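2-C-methyl-D-erythritol 2,4-cyclodiphosphate synthase (Thermus thermophilus, PDB 1IV3) converts 4-diphosphocytidyl-2-C-methyl-D-erythritol 2-phosphate into 2-C-methyl-D-erythritol 2,4-cyclodiphosphate, releasing CMP, with the help of a divalent metal ion in the non-mevalonate isoprenoid pathway. Local coordinates at residues 75-78 with 79-83. The protein carries 3 engineered substitutions. Sequence-based numbering, arbitrary orientation.
Sequences VFLR and EAMRL. Engineered in segment 79-83: Met81 (natural residue Leu).
Arg78 O accepts a hydrogen bond from Arg82 N at 2.9 Å, and the same i to i+4 pattern ties Glu79, Ala80 and Met81 back to Val75, Phe76 and Leu77: 75-78 and 79-83 are successive turns of the amphipathic alpha-helix 73-86. On its exposed flank the guanidinium of Arg82 takes the carboxylate of Glu79 side-on, one nitrogen to each oxygen. NE reaches Glu79 OE1 at 2.9 Å with a nearly straight N-H (166°), and NH2 reaches Glu79 OE2 at 2.9 Å. Both oxygens are met on their syn sides but from out of the carboxylate plane, OE1 by 33° and OE2 somewhat less. Glu79 can face its partner because its chain folds at chi2 (60°), while that of Arg82 bends at chi3, so two long, flexible residues close a salt bridge across a spacing of three. A glutamine at Glu79 would probably leave the Arg82 guanidinium without its neutralising charge and weaken the two-point grip that limits its rotation. Arg78 suits the solvent side too, its extended chain carrying NE back to a salt bridge with Glu74.

The other flank is apolar. Leu77 is buried on Leu44, Thr45 and Leu48 of helix 39-50, and the small methyl of Ala80 fits close to Leu49 of that helix. Phe76 puts its flat ring in a stack with Phe61, a residue predicted to bind substrate; the side chain of Phe76 lies about 8 Å from the bound magnesium, so this end of the helix borders the active site. Engineered Met81, leucine in the natural protein, runs at a slant to Leu77, its SD 4.2 Å from Leu77 CD2, while its CG sits 3.4 Å from the backbone Leu77 O.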
# COMPACT_ATOMS: atom_id res chain seq x y z
N VAL A 75 -13.65 -7.01 17.85
CA VAL A 75 -13.45 -6.46 19.18
C VAL A 75 -12.20 -5.59 19.25
O VAL A 75 -12.14 -4.58 19.96
CB VAL A 75 -13.33 -7.61 20.21
CG1 VAL A 75 -12.76 -7.11 21.52
CG2 VAL A 75 -14.70 -8.25 20.38
N PHE A 76 -11.18 -5.99 18.50
CA PHE A 76 -9.96 -5.21 18.40
C PHE A 76 -10.24 -3.92 17.65
O PHE A 76 -9.79 -2.86 18.05
CB PHE A 76 -8.85 -5.97 17.69
CG PHE A 76 -8.62 -7.34 18.30
CD1 PHE A 76 -8.90 -7.57 19.64
CD2 PHE A 76 -8.13 -8.37 17.51
CE1 PHE A 76 -8.71 -8.83 20.18
CE2 PHE A 76 -7.94 -9.64 18.05
CZ PHE A 76 -8.23 -9.86 19.39
N LEU A 77 -10.98 -4.03 16.55
CA LEU A 77 -11.26 -2.84 15.75
C LEU A 77 -12.01 -1.81 16.58
O LEU A 77 -11.69 -0.61 16.59
CB LEU A 77 -12.07 -3.23 14.51
CG LEU A 77 -12.50 -1.99 13.70
CD1 LEU A 77 -11.43 -1.69 12.65
CD2 LEU A 77 -13.88 -2.22 13.11
N ARG A 78 -13.03 -2.28 17.30
CA ARG A 78 -13.78 -1.36 18.17
C ARG A 78 -12.93 -0.77 19.28
O ARG A 78 -13.10 0.39 19.66
CB ARG A 78 -14.99 -2.11 18.76
CG ARG A 78 -15.93 -2.66 17.69
CD ARG A 78 -17.31 -2.94 18.27
NE ARG A 78 -18.32 -3.19 17.24
CZ ARG A 78 -19.26 -2.29 16.94
NH1 ARG A 78 -19.28 -1.14 17.60
NH2 ARG A 78 -20.17 -2.53 16.01
N GLU A 79 -12.00 -1.53 19.85
CA GLU A 79 -11.15 -0.91 20.86
C GLU A 79 -10.27 0.16 20.25
O GLU A 79 -10.04 1.24 20.81
CB GLU A 79 -10.32 -2.00 21.54
CG GLU A 79 -9.35 -1.58 22.61
CD GLU A 79 -9.95 -0.88 23.80
OE1 GLU A 79 -11.19 -0.74 23.95
OE2 GLU A 79 -9.14 -0.45 24.66
N ALA A 80 -9.74 -0.10 19.04
CA ALA A 80 -8.93 0.94 18.41
C ALA A 80 -9.79 2.16 18.15
O ALA A 80 -9.35 3.30 18.30
CB ALA A 80 -8.31 0.44 17.09
N MET A 81 -11.04 1.95 17.75
CA MET A 81 -11.91 3.09 17.52
C MET A 81 -12.04 3.85 18.84
O MET A 81 -12.03 5.09 18.87
CB MET A 81 -13.28 2.67 16.97
CG MET A 81 -13.26 2.18 15.52
SD MET A 81 -14.79 1.40 14.94
CE MET A 81 -15.88 2.82 14.96
N ARG A 82 -12.16 3.11 19.94
CA ARG A 82 -12.38 3.80 21.23
C ARG A 82 -11.18 4.66 21.59
O ARG A 82 -11.32 5.80 22.02
CB ARG A 82 -12.65 2.80 22.36
CG ARG A 82 -12.96 3.48 23.70
CD ARG A 82 -13.19 2.43 24.79
NE ARG A 82 -11.93 1.78 25.18
CZ ARG A 82 -11.04 2.44 25.92
NH1 ARG A 82 -11.31 3.69 26.31
NH2 ARG A 82 -9.89 1.87 26.28
N LEU A 83 -9.99 4.09 21.41
CA LEU A 83 -8.74 4.79 21.72
C LEU A 83 -8.56 6.02 20.85
O LEU A 83 -8.17 7.07 21.36
CB LEU A 83 -7.55 3.85 21.53
CG LEU A 83 -7.50 2.63 22.44
CD1 LEU A 83 -6.40 1.67 21.99
CD2 LEU A 83 -7.28 3.04 23.89